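Local coordinates for protein GTP cyclohydrolase 1 type 2 homolog (Thermus thermophilus, PDB 2YYB) that is of unknown function but probably binds divalent metal ions, as expected of a member of the GTP cyclohydrolase I type 2/NIF3 family, at residues M1-D4 with E5-Y9; E47-F50 with R51-L54; V63-G66 with L67-K71; D101-E104 with E105-N108; T213-F216 with G217-L221. All blocks are in the same frame, centred on the assembly; numbering follows the deposited sequence.

Contact 1: M1-D4 with E5-Y9; sequences MDRD and ELVRY
Met1 turns CG away from its backbone N (chi1 172°) and runs on extended, a shape that carries its thioether across Leu6 at about a right angle. SD lies 4.0 Å from Leu6 CG, and CE reaches over the turn to 3.7 Å from Leu6 N. Asp2 has a similar first torsion (175°), which folds its carboxylate back over the start of the helix. There OD1 accepts from Asp4 N at 3.2 Å, met from above the carboxylate plane. This makes Asp2 the N-cap of helix 3-13; a short acidic side chain suits this place because it can accept from a first-turn N-H, and its charge probably also suits the positive end of the helix dipole. Its OD1 also bridges to Arg34. Backbone bonds continue from the cap, with Leu6 N donating to Asp2 O at 3.2 Å and Val7 N to Arg3 O at 2.9 Å. Farther round, the Arg8 guanidinium lies flat over Asp4 O, which sits 3.3 Å from its plane near the centre. Arg3 NH1 meets the syn side of Asp4 OD2 at 3.1 Å in a salt bridge, while its NH2 donates to Gly32 O. Leu6, on the buried side, packs against Leu225 of helix 216-229 and Phe60.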
loop_
_atom_site.group_PDB
_atom_site.type_symbol
_atom_site.label_atom_id
_atom_site.label_comp_id
_atom_site.label_asym_id
_atom_site.label_seq_id
_atom_site.Cartn_x
_atom_site.Cartn_y
_atom_site.Cartn_z
ATOM N N MET A 1 -28.390 35.605 0.009
ATOM C CA MET A 1 -28.012 34.684 -1.095
ATOM C C MET A 1 -28.291 33.235 -0.721
ATOM O O MET A 1 -28.221 32.863 0.449
ATOM C CB MET A 1 -26.531 34.860 -1.446
ATOM C CG MET A 1 -26.014 33.828 -2.437
ATOM S SD MET A 1 -24.550 34.338 -3.357
ATOM C CE MET A 1 -24.547 33.106 -4.686
ATOM N N ASP A 2 -28.648 32.430 -1.714
ATOM C CA ASP A 2 -28.922 31.024 -1.481
ATOM C C ASP A 2 -27.583 30.333 -1.197
ATOM O O ASP A 2 -26.653 30.434 -1.996
ATOM C CB ASP A 2 -29.587 30.418 -2.717
ATOM C CG ASP A 2 -29.793 28.935 -2.589
ATOM O OD1 ASP A 2 -29.680 28.426 -1.454
ATOM O OD2 ASP A 2 -30.069 28.273 -3.609
ATOM N N ARG A 3 -27.491 29.646 -0.059
ATOM C CA ARG A 3 -26.259 28.975 0.331
ATOM C C ARG A 3 -25.785 27.939 -0.667
ATOM O O ARG A 3 -24.592 27.787 -0.893
ATOM C CB ARG A 3 -26.420 28.306 1.706
ATOM C CG ARG A 3 -25.413 27.187 2.006
ATOM C CD ARG A 3 -26.126 25.851 2.004
ATOM N NE ARG A 3 -26.905 25.707 3.225
ATOM C CZ ARG A 3 -27.986 24.942 3.364
ATOM N NH1 ARG A 3 -28.451 24.226 2.353
ATOM N NH2 ARG A 3 -28.612 24.899 4.534
ATOM N N ASP A 4 -26.717 27.219 -1.260
ATOM C CA ASP A 4 -26.352 26.190 -2.210
ATOM C C ASP A 4 -25.714 26.751 -3.486
ATOM O O ASP A 4 -24.893 26.080 -4.113
ATOM C CB ASP A 4 -27.584 25.328 -2.502
ATOM C CG ASP A 4 -28.053 24.562 -1.266
ATOM O OD1 ASP A 4 -29.271 24.334 -1.111
ATOM O OD2 ASP A 4 -27.189 24.185 -0.443
ATOM N N GLU A 5 -26.070 27.975 -3.869
ATOM C CA GLU A 5 -25.467 28.575 -5.055
ATOM C C GLU A 5 -24.083 29.085 -4.687
ATOM O O GLU A 5 -23.143 28.992 -5.477
ATOM C CB GLU A 5 -26.298 29.743 -5.571
ATOM C CG GLU A 5 -27.710 29.384 -5.905
ATOM C CD GLU A 5 -28.498 30.591 -6.361
ATOM O OE1 GLU A 5 -28.140 31.723 -5.938
ATOM O OE2 GLU A 5 -29.477 30.405 -7.127
ATOM N N LEU A 6 -23.976 29.642 -3.485
ATOM C CA LEU A 6 -22.703 30.141 -2.995
ATOM C C LEU A 6 -21.720 28.960 -2.948
ATOM O O LEU A 6 -20.580 29.083 -3.385
ATOM C CB LEU A 6 -22.855 30.743 -1.594
ATOM C CG LEU A 6 -22.084 32.036 -1.270
ATOM C CD1 LEU A 6 -21.694 32.057 0.221
ATOM C CD2 LEU A 6 -20.845 32.142 -2.149
ATOM N N VAL A 7 -22.158 27.813 -2.438
ATOM C CA VAL A 7 -21.268 26.668 -2.373
ATOM C C VAL A 7 -20.882 26.193 -3.785
ATOM O O VAL A 7 -19.717 25.870 -4.040
ATOM C CB VAL A 7 -21.898 25.503 -1.568
ATOM C CG1 VAL A 7 -21.012 24.283 -1.642
ATOM C CG2 VAL A 7 -22.071 25.912 -0.111
ATOM N N ARG A 8 -21.849 26.173 -4.698
ATOM C CA ARG A 8 -21.597 25.757 -6.074
ATOM C C ARG A 8 -20.588 26.695 -6.728
ATOM O O ARG A 8 -19.611 26.247 -7.339
ATOM C CB ARG A 8 -22.896 25.782 -6.875
ATOM C CG ARG A 8 -23.240 24.493 -7.594
ATOM C CD ARG A 8 -24.696 24.148 -7.353
ATOM N NE ARG A 8 -25.543 25.338 -7.415
ATOM C CZ ARG A 8 -26.759 25.422 -6.879
ATOM N NH1 ARG A 8 -27.276 24.375 -6.240
ATOM N NH2 ARG A 8 -27.454 26.556 -6.962
ATOM N N TYR A 9 -20.820 27.998 -6.592
ATOM C CA TYR A 9 -19.913 28.975 -7.168
ATOM C C TYR A 9 -18.503 28.767 -6.633
ATOM O O TYR A 9 -17.562 28.601 -7.411
ATOM C CB TYR A 9 -20.354 30.393 -6.841
ATOM C CG TYR A 9 -19.380 31.444 -7.337
ATOM C CD1 TYR A 9 -19.269 31.739 -8.709
ATOM C CD2 TYR A 9 -18.581 32.163 -6.442
ATOM C CE1 TYR A 9 -18.387 32.738 -9.174
ATOM C CE2 TYR A 9 -17.702 33.154 -6.897
ATOM C CZ TYR A 9 -17.614 33.436 -8.262
ATOM O OH TYR A 9 -16.762 34.423 -8.699
#

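Contact 2: E47-F50 with R51-L54; sequences EAIF and RKAL
Glu47, Ala48, Ile49 and Phe50 offer their carbonyls in turn to the N-H groups of Arg51, Lys52, Ala53 and Leu54, an unbroken run of i to i+4 bonds between 2.9 Å (Arg51 N to Glu47 O) and 3.1 Å (Lys52 N to Ala48 O) that defines a regular alpha helix. Four residues apart, Glu47 and Arg51 stand one turn from each other, so their side chains lie alongside and point the same way. Glu47 leaves with CG anti to its backbone N (chi1 173°) and bends at the next bond (chi2 74°), which brings the carboxylate beside the Arg51 chain. OE2 approaches the edge of the guanidinium, 3.8 Å from Arg51 NE, with the two planes perpendicular. That is a long salt bridge, probably a modest electrostatic pull. The other oxygen, OE1, is held by Thr85 OG1, which probably helps fix the rotation of the carboxylate. Nearer the backbone, Arg51 CG rests 3.6 Å from Glu47 O, so the long aliphatic stem lines the helix before the charge reaches outward. Lys52 likewise lays CG 3.6 Å from Ala48 O, and its NZ ends on Asp237 O. The small Ala53 and the apolar Ile49 and Phe50 suit the inner face, where each touches Leu61 of strand 60-63. Helix 47-55 thus forms the crossover of a beta-alpha-beta unit between strands 39-42 and 60-63, with Phe50 and Leu54 turned to helix 77-88 and Glu47 N bonded to Glu200 of a neighbouring subunit.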
loop_
_atom_site.group_PDB
_atom_site.type_symbol
_atom_site.label_atom_id
_atom_site.label_comp_id
_atom_site.label_asym_id
_atom_site.label_seq_id
_atom_site.Cartn_x
_atom_site.Cartn_y
_atom_site.Cartn_z
ATOM N N GLU A 47 -13.138 26.766 18.252
ATOM C CA GLU A 47 -14.191 27.299 19.095
ATOM C C GLU A 47 -14.130 28.820 19.196
ATOM O O GLU A 47 -15.137 29.487 19.045
ATOM C CB GLU A 47 -14.094 26.700 20.497
ATOM C CG GLU A 47 -15.048 27.321 21.518
ATOM C CD GLU A 47 -16.514 26.912 21.351
ATOM O OE1 GLU A 47 -17.014 26.856 20.207
ATOM O OE2 GLU A 47 -17.172 26.660 22.386
ATOM N N ALA A 48 -12.955 29.373 19.450
ATOM C CA ALA A 48 -12.848 30.822 19.582
ATOM C C ALA A 48 -13.358 31.528 18.328
ATOM O O ALA A 48 -14.255 32.363 18.412
ATOM C CB ALA A 48 -11.411 31.220 19.879
ATOM N N ILE A 49 -12.790 31.196 17.174
ATOM C CA ILE A 49 -13.234 31.784 15.918
ATOM C C ILE A 49 -14.743 31.620 15.728
ATOM O O ILE A 49 -15.417 32.544 15.260
ATOM C CB ILE A 49 -12.533 31.130 14.697
ATOM C CG1 ILE A 49 -11.096 31.632 14.593
ATOM C CG2 ILE A 49 -13.285 31.450 13.417
ATOM C CD1 ILE A 49 -10.995 33.160 14.656
ATOM N N PHE A 50 -15.268 30.445 16.074
ATOM C CA PHE A 50 -16.689 30.175 15.927
ATOM C C PHE A 50 -17.573 31.055 16.812
ATOM O O PHE A 50 -18.641 31.484 16.369
ATOM C CB PHE A 50 -16.970 28.702 16.206
ATOM C CG PHE A 50 -16.420 27.773 15.160
ATOM C CD1 PHE A 50 -15.830 28.279 14.004
ATOM C CD2 PHE A 50 -16.514 26.396 15.321
ATOM C CE1 PHE A 50 -15.347 27.436 13.027
ATOM C CE2 PHE A 50 -16.037 25.539 14.350
ATOM C CZ PHE A 50 -15.448 26.055 13.191
ATOM N N ARG A 51 -17.137 31.310 18.049
ATOM C CA ARG A 51 -17.875 32.170 18.972
ATOM C C ARG A 51 -17.914 33.596 18.404
ATOM O O ARG A 51 -18.940 34.278 18.498
ATOM C CB ARG A 51 -17.214 32.194 20.361
ATOM C CG ARG A 51 -17.504 30.979 21.234
ATOM C CD ARG A 51 -18.932 31.004 21.768
ATOM N NE ARG A 51 -19.503 29.666 21.922
ATOM C CZ ARG A 51 -20.782 29.430 22.212
ATOM N NH1 ARG A 51 -21.622 30.448 22.388
ATOM N NH2 ARG A 51 -21.235 28.182 22.301
ATOM N N LYS A 52 -16.795 34.037 17.825
ATOM C CA LYS A 52 -16.721 35.365 17.222
ATOM C C LYS A 52 -17.655 35.449 16.022
ATOM O O LYS A 52 -18.298 36.473 15.808
ATOM C CB LYS A 52 -15.302 35.703 16.747
ATOM C CG LYS A 52 -14.277 35.952 17.831
ATOM C CD LYS A 52 -13.177 36.839 17.258
ATOM C CE LYS A 52 -11.975 36.972 18.179
ATOM N NZ LYS A 52 -11.187 35.700 18.210
ATOM N N ALA A 53 -17.722 34.382 15.230
ATOM C CA ALA A 53 -18.611 34.380 14.070
ATOM C C ALA A 53 -20.047 34.496 14.569
ATOM O O ALA A 53 -20.885 35.144 13.945
ATOM C CB ALA A 53 -18.437 33.110 13.262
ATOM N N LEU A 54 -20.315 33.863 15.702
ATOM C CA LEU A 54 -21.627 33.897 16.313
ATOM C C LEU A 54 -21.958 35.324 16.768
ATOM O O LEU A 54 -23.094 35.791 16.603
ATOM C CB LEU A 54 -21.671 32.956 17.522
ATOM C CG LEU A 54 -23.042 32.784 18.180
ATOM C CD1 LEU A 54 -23.939 32.072 17.216
ATOM C CD2 LEU A 54 -22.950 31.989 19.459
#

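Contact 3: V63-G66 with L67-K71; sequences VHHG and LFWGK
His65 and Trp69 meet edge to edge, the imidazole ND1 lying 3.9 Å from Trp69 CH2 near the planes of both rings. The indole also reaches back to Gly66, whose carbonyl oxygen is 3.4 Å from Trp69 NE1. Trp69 spans the short peptide link with CG anti to its own carbonyl carbon (chi1 -51°), a turn that sends the indole back along the chain. At another part of the indole rim, Lys71 NZ lies in the ring plane. Over one face of the His65 ring lies the preceding histidine: His64 CD2 sits 3.4 Å above the His65 ring plane, offset toward its rim. The two histidines follow strand 60-63, at a corner just past the end of a parallel strand, where alpha/beta folds commonly carry their ligands. Both are predicted ligands of divalent metal ions, His64 of one and His65 of the other. Their outer ends converge on Glu214, with weak hydrogen bonds from His64 NE2 and His65 NE2 to its two carboxylate oxygens. The main chain of His65 pairs with Val43 and Ala45, while His97 presents ring contacts to both His64 and Trp69. Beyond the histidines, Leu67 packs on Leu93 and Val30 of the sheet, its CB 4.2 Å above the plane of the Phe68 ring. Apolar side chains suit both places, for Phe68 in turn packs on Phe73 and on Ile75 of a neighbouring subunit.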
loop_
_atom_site.group_PDB
_atom_site.type_symbol
_atom_site.label_atom_id
_atom_site.label_comp_id
_atom_site.label_asym_id
_atom_site.label_seq_id
_atom_site.Cartn_x
_atom_site.Cartn_y
_atom_site.Cartn_z
ATOM N N VAL A 63 -12.908 29.271 6.010
ATOM C CA VAL A 63 -11.617 29.101 6.677
ATOM C C VAL A 63 -10.633 28.347 5.781
ATOM O O VAL A 63 -11.042 27.556 4.919
ATOM C CB VAL A 63 -11.771 28.342 8.021
ATOM C CG1 VAL A 63 -12.679 29.136 8.962
ATOM C CG2 VAL A 63 -12.319 26.928 7.766
ATOM N N HIS A 64 -9.338 28.603 5.981
ATOM C CA HIS A 64 -8.294 27.941 5.189
ATOM C C HIS A 64 -8.033 26.560 5.793
ATOM O O HIS A 64 -7.813 25.586 5.066
ATOM C CB HIS A 64 -7.006 28.779 5.188
ATOM C CG HIS A 64 -5.888 28.189 4.370
ATOM N ND1 HIS A 64 -5.997 27.943 3.017
ATOM C CD2 HIS A 64 -4.644 27.779 4.720
ATOM C CE1 HIS A 64 -4.877 27.404 2.572
ATOM N NE2 HIS A 64 -4.039 27.290 3.586
ATOM N N HIS A 65 -8.082 26.488 7.123
ATOM C CA HIS A 65 -7.851 25.240 7.849
ATOM C C HIS A 65 -9.156 24.771 8.506
ATOM O O HIS A 65 -9.539 25.272 9.571
ATOM C CB HIS A 65 -6.765 25.457 8.917
ATOM C CG HIS A 65 -5.424 25.835 8.360
ATOM N ND1 HIS A 65 -4.714 25.018 7.501
ATOM C CD2 HIS A 65 -4.655 26.937 8.548
ATOM C CE1 HIS A 65 -3.568 25.601 7.185
ATOM N NE2 HIS A 65 -3.509 26.766 7.808
ATOM N N GLY A 66 -9.830 23.815 7.871
ATOM C CA GLY A 66 -11.092 23.321 8.384
ATOM C C GLY A 66 -11.067 22.247 9.456
ATOM O O GLY A 66 -10.074 22.041 10.139
ATOM N N LEU A 67 -12.177 21.538 9.587
ATOM C CA LEU A 67 -12.322 20.510 10.604
ATOM C C LEU A 67 -11.938 19.095 10.227
ATOM O O LEU A 67 -11.598 18.297 11.098
ATOM C CB LEU A 67 -13.765 20.479 11.094
ATOM C CG LEU A 67 -14.280 21.677 11.875
ATOM C CD1 LEU A 67 -15.756 21.483 12.138
ATOM C CD2 LEU A 67 -13.509 21.818 13.171
ATOM N N PHE A 68 -11.989 18.780 8.939
ATOM C CA PHE A 68 -11.698 17.433 8.487
ATOM C C PHE A 68 -10.382 17.226 7.740
ATOM O O PHE A 68 -9.981 18.053 6.924
ATOM C CB PHE A 68 -12.871 16.952 7.639
ATOM C CG PHE A 68 -14.174 16.933 8.383
ATOM C CD1 PHE A 68 -14.368 16.057 9.448
ATOM C CD2 PHE A 68 -15.189 17.825 8.061
ATOM C CE1 PHE A 68 -15.544 16.076 10.172
ATOM C CE2 PHE A 68 -16.372 17.845 8.790
ATOM C CZ PHE A 68 -16.546 16.975 9.841
ATOM N N TRP A 69 -9.723 16.103 8.028
ATOM C CA TRP A 69 -8.457 15.762 7.392
ATOM C C TRP A 69 -8.347 14.263 7.103
ATOM O O TRP A 69 -7.266 13.704 7.199
ATOM C CB TRP A 69 -7.279 16.187 8.281
ATOM C CG TRP A 69 -7.336 17.618 8.753
ATOM C CD1 TRP A 69 -7.926 18.082 9.898
ATOM C CD2 TRP A 69 -6.815 18.774 8.074
ATOM N NE1 TRP A 69 -7.805 19.452 9.973
ATOM C CE2 TRP A 69 -7.129 19.903 8.869
ATOM C CE3 TRP A 69 -6.111 18.967 6.873
ATOM C CZ2 TRP A 69 -6.766 21.209 8.503
ATOM C CZ3 TRP A 69 -5.745 20.277 6.506
ATOM C CH2 TRP A 69 -6.077 21.376 7.324
ATOM N N GLY A 70 -9.455 13.617 6.747
ATOM C CA GLY A 70 -9.413 12.187 6.467
ATOM C C GLY A 70 -9.516 11.333 7.730
ATOM O O GLY A 70 -9.928 10.170 7.691
ATOM N N LYS A 71 -9.123 11.915 8.859
ATOM C CA LYS A 71 -9.175 11.239 10.156
ATOM C C LYS A 71 -10.569 11.421 10.755
ATOM O O LYS A 71 -10.958 12.540 11.108
ATOM C CB LYS A 71 -8.152 11.853 11.119
ATOM C CG LYS A 71 -8.293 13.372 11.266
ATOM C CD LYS A 71 -7.510 13.914 12.454
ATOM C CE LYS A 71 -7.606 15.441 12.527
ATOM N NZ LYS A 71 -9.018 15.937 12.576
#

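Contact 4: D101-E104 with E105-N108; sequences DAHE and EVGN
Gly107 N lies 2.8 Å from His103 O in what is at most a weak and doubtful hydrogen bond, strongly bent at the hydrogen, and the exact place of this carbonyl in the model is not sure. The pair spans the turn in which the chain leaves helix 98-102 at His103 and doubles back, the runs 101-104 and 105-108 pointing 155° apart. Glycine suits position 107 because a CB there would press on the backbone of 101-103. The His103 ring lies along one side of the bend. With CG anti to its backbone N (chi1 -158°), it swings its CD2 corner toward Val106, whose CG2 lies 3.6 Å from CD2. Glu105 CB approaches the same edge, 3.4 Å from His103 NE2, so both residues line the CD2-NE2 side of the imidazole, which also meets the ring of Tyr13. Glu104 CD lies 4.3 Å above one face of the His103 ring, offset to its rim, while the carboxylate of Glu104, through OE2, makes a salt bridge with Arg15. At the other end of the turn the carboxylate of Asp101 faces the amide of Asn108, their planes 61° apart; the amide may be turned over in the model, so the polarity of this pair remains open. Asn108 also touches His64 and Glu214, and Asp101 OD1 takes a weak hydrogen bond from His64 NE2. The arrangement is a tight turn between two helices, 98-102 and 108-114, with Gly107 as N-cap of the second, that places Asp101 at the divalent metal site predicted for this NIF3-family protein.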
loop_
_atom_site.group_PDB
_atom_site.type_symbol
_atom_site.label_atom_id
_atom_site.label_comp_id
_atom_site.label_asym_id
_atom_site.label_seq_id
_atom_site.Cartn_x
_atom_site.Cartn_y
_atom_site.Cartn_z
ATOM N N ASP A 101 -4.788 28.093 -1.374
ATOM C CA ASP A 101 -3.357 28.357 -1.319
ATOM C C ASP A 101 -2.885 28.735 -2.737
ATOM O O ASP A 101 -2.279 29.793 -2.941
ATOM C CB ASP A 101 -2.609 27.109 -0.780
ATOM C CG ASP A 101 -2.278 27.215 0.717
ATOM O OD1 ASP A 101 -2.189 26.190 1.428
ATOM O OD2 ASP A 101 -2.092 28.343 1.204
ATOM N N ALA A 102 -3.237 27.900 -3.713
ATOM C CA ALA A 102 -2.829 28.070 -5.106
ATOM C C ALA A 102 -3.547 29.078 -5.983
ATOM O O ALA A 102 -2.941 29.646 -6.884
ATOM C CB ALA A 102 -2.856 26.720 -5.805
ATOM N N HIS A 103 -4.830 29.297 -5.750
ATOM C CA HIS A 103 -5.581 30.215 -6.600
ATOM C C HIS A 103 -4.793 31.451 -7.038
ATOM O O HIS A 103 -4.236 32.170 -6.201
ATOM C CB HIS A 103 -6.865 30.661 -5.908
ATOM C CG HIS A 103 -7.910 31.140 -6.862
ATOM N ND1 HIS A 103 -8.786 30.284 -7.494
ATOM C CD2 HIS A 103 -8.179 32.378 -7.341
ATOM C CE1 HIS A 103 -9.549 30.973 -8.323
ATOM N NE2 HIS A 103 -9.199 32.246 -8.250
ATOM N N GLU A 104 -4.772 31.691 -8.356
ATOM C CA GLU A 104 -4.056 32.832 -8.954
ATOM C C GLU A 104 -4.693 34.210 -8.731
ATOM O O GLU A 104 -4.001 35.226 -8.816
ATOM C CB GLU A 104 -3.854 32.626 -10.470
ATOM C CG GLU A 104 -5.011 33.086 -11.359
ATOM C CD GLU A 104 -6.205 32.145 -11.320
ATOM O OE1 GLU A 104 -7.341 32.618 -11.566
ATOM O OE2 GLU A 104 -6.006 30.935 -11.053
ATOM N N GLU A 105 -5.996 34.247 -8.455
ATOM C CA GLU A 105 -6.701 35.510 -8.221
ATOM C C GLU A 105 -6.778 35.921 -6.751
ATOM O O GLU A 105 -6.460 37.057 -6.414
ATOM C CB GLU A 105 -8.120 35.438 -8.800
ATOM C CG GLU A 105 -8.224 35.825 -10.262
ATOM C CD GLU A 105 -7.884 37.295 -10.491
ATOM O OE1 GLU A 105 -7.869 37.735 -11.666
ATOM O OE2 GLU A 105 -7.635 38.016 -9.492
ATOM N N VAL A 106 -7.210 34.999 -5.888
ATOM C CA VAL A 106 -7.342 35.267 -4.451
ATOM C C VAL A 106 -6.485 34.337 -3.575
ATOM O O VAL A 106 -6.557 34.398 -2.343
ATOM C CB VAL A 106 -8.814 35.136 -3.986
ATOM C CG1 VAL A 106 -9.674 36.155 -4.692
ATOM C CG2 VAL A 106 -9.323 33.734 -4.248
ATOM N N GLY A 107 -5.677 33.489 -4.217
ATOM C CA GLY A 107 -4.828 32.561 -3.489
ATOM C C GLY A 107 -3.886 33.254 -2.531
ATOM O O GLY A 107 -3.455 34.372 -2.791
ATOM N N ASN A 108 -3.576 32.590 -1.419
ATOM C CA ASN A 108 -2.672 33.136 -0.399
ATOM C C ASN A 108 -1.426 33.702 -1.044
ATOM O O ASN A 108 -1.072 34.859 -0.870
ATOM C CB ASN A 108 -2.206 32.036 0.566
ATOM C CG ASN A 108 -3.213 31.719 1.639
ATOM O OD1 ASN A 108 -3.284 30.585 2.126
ATOM N ND2 ASN A 108 -3.980 32.713 2.036
#

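Contact 5: T213-F216 with G217-L221; sequences TETF and GVKAL
Lys219 lays its stem along Thr215: CB is 3.8 Å from Thr215 O, CG is 3.5 Å from the same oxygen, and CD is 3.8 Å from it, before NZ passes 4.3 Å from Thr215 CG2. With CG beside the backbone N (chi1 -74°) and every later bond extended, the chain follows the start of the helix and delivers its ammonium to a cation-pi contact with Phe235. A long flexible lysine suits this route, since its methylenes can lie along the backbone while the charge reaches an aromatic ring. Val218 CG2 comes to 3.4 Å from Thr215 O as well, so that carbonyl is flanked by alkyl groups of two residues. The regular bonding of the helix is already established at Ala220 N, which donates to Phe216 O at 3.2 Å and 163°. The small Ala220 keeps its own CB within 3.5 Å of Phe216 O. Thr215 CG2 sits 3.9 Å above the Phe216 ring, over its centre. Just before, Glu214 is a predicted metal ligand. Helix 216-229 thus begins next to the predicted metal site, with Phe216 and Ala220 against helix 108-114 and Thr215 and Lys219 against strand 233-235.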
loop_
_atom_site.group_PDB
_atom_site.type_symbol
_atom_site.label_atom_id
_atom_site.label_comp_id
_atom_site.label_asym_id
_atom_site.label_seq_id
_atom_site.Cartn_x
_atom_site.Cartn_y
_atom_site.Cartn_z
ATOM N N THR A 213 0.831 34.499 7.206
ATOM C CA THR A 213 0.961 34.387 5.757
ATOM C C THR A 213 -0.285 33.762 5.124
ATOM O O THR A 213 -0.555 34.001 3.945
ATOM C CB THR A 213 2.250 33.571 5.314
ATOM O OG1 THR A 213 2.125 32.194 5.692
ATOM C CG2 THR A 213 3.521 34.164 5.942
ATOM N N GLU A 214 -1.041 32.962 5.885
ATOM C CA GLU A 214 -2.244 32.334 5.324
ATOM C C GLU A 214 -3.512 33.151 5.697
ATOM O O GLU A 214 -4.624 32.647 5.751
ATOM C CB GLU A 214 -2.329 30.824 5.732
ATOM C CG GLU A 214 -1.253 29.896 5.035
ATOM C CD GLU A 214 -1.543 28.374 5.109
ATOM O OE1 GLU A 214 -1.796 27.867 6.230
ATOM O OE2 GLU A 214 -1.506 27.668 4.048
ATOM N N THR A 215 -3.297 34.447 5.899
ATOM C CA THR A 215 -4.317 35.443 6.241
ATOM C C THR A 215 -4.882 36.073 4.957
ATOM O O THR A 215 -6.026 36.528 4.906
ATOM C CB THR A 215 -3.666 36.597 7.064
ATOM O OG1 THR A 215 -4.361 36.781 8.286
ATOM C CG2 THR A 215 -3.683 37.903 6.291
ATOM N N PHE A 216 -4.048 36.098 3.924
ATOM C CA PHE A 216 -4.369 36.720 2.642
ATOM C C PHE A 216 -5.413 36.071 1.731
ATOM O O PHE A 216 -6.090 36.766 0.983
ATOM C CB PHE A 216 -3.058 36.927 1.875
ATOM C CG PHE A 216 -2.053 37.742 2.634
ATOM C CD1 PHE A 216 -2.177 39.133 2.711
ATOM C CD2 PHE A 216 -1.026 37.119 3.345
ATOM C CE1 PHE A 216 -1.288 39.894 3.495
ATOM C CE2 PHE A 216 -0.135 37.863 4.128
ATOM C CZ PHE A 216 -0.263 39.249 4.207
ATOM N N GLY A 217 -5.545 34.757 1.770
ATOM C CA GLY A 217 -6.527 34.115 0.915
ATOM C C GLY A 217 -7.971 34.388 1.334
ATOM O O GLY A 217 -8.760 34.977 0.565
ATOM N N VAL A 218 -8.313 33.954 2.549
ATOM C CA VAL A 218 -9.657 34.136 3.078
ATOM C C VAL A 218 -10.101 35.570 2.853
ATOM O O VAL A 218 -11.185 35.793 2.333
ATOM C CB VAL A 218 -9.778 33.764 4.614
ATOM C CG1 VAL A 218 -9.692 32.281 4.785
ATOM C CG2 VAL A 218 -8.713 34.434 5.427
ATOM N N LYS A 219 -9.260 36.541 3.202
ATOM C CA LYS A 219 -9.648 37.936 2.990
ATOM C C LYS A 219 -9.969 38.212 1.524
ATOM O O LYS A 219 -11.044 38.722 1.209
ATOM C CB LYS A 219 -8.567 38.904 3.480
ATOM C CG LYS A 219 -8.476 39.017 4.999
ATOM C CD LYS A 219 -7.446 40.064 5.419
ATOM C CE LYS A 219 -7.334 40.173 6.932
ATOM N NZ LYS A 219 -6.276 41.158 7.314
ATOM N N ALA A 220 -9.057 37.871 0.622
ATOM C CA ALA A 220 -9.322 38.119 -0.787
ATOM C C ALA A 220 -10.649 37.451 -1.157
ATOM O O ALA A 220 -11.565 38.119 -1.634
ATOM C CB ALA A 220 -8.169 37.590 -1.662
ATOM N N LEU A 221 -10.763 36.149 -0.905
ATOM C CA LEU A 221 -11.989 35.408 -1.217
ATOM C C LEU A 221 -13.255 36.144 -0.764
ATOM O O LEU A 221 -14.179 36.322 -1.546
ATOM C CB LEU A 221 -11.966 34.026 -0.559
ATOM C CG LEU A 221 -12.353 32.782 -1.369
ATOM C CD1 LEU A 221 -12.739 31.666 -0.395
ATOM C CD2 LEU A 221 -13.503 33.078 -2.312
#

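Overall arrangement
Each contact is local, so none closes a long loop; along the chain they follow in series, with no nesting or crossing. Contact 1 opens helix 3-13 at the N terminus, its centre about 20 Å from those of contacts 3, 4 and 5. Contact 2 lies in the crossover helix 47-55, whose following strand leads into contact 3. Contacts 3, 4 and 5 then meet in space although far apart in sequence: His64 and His65 from the loop after strand 60-63, Asp101 from the end of helix 98-102 and Glu214 from before helix 216-229 converge on the predicted two-metal site. Contacts 4 and 5 also pack through Val106 and Ala220.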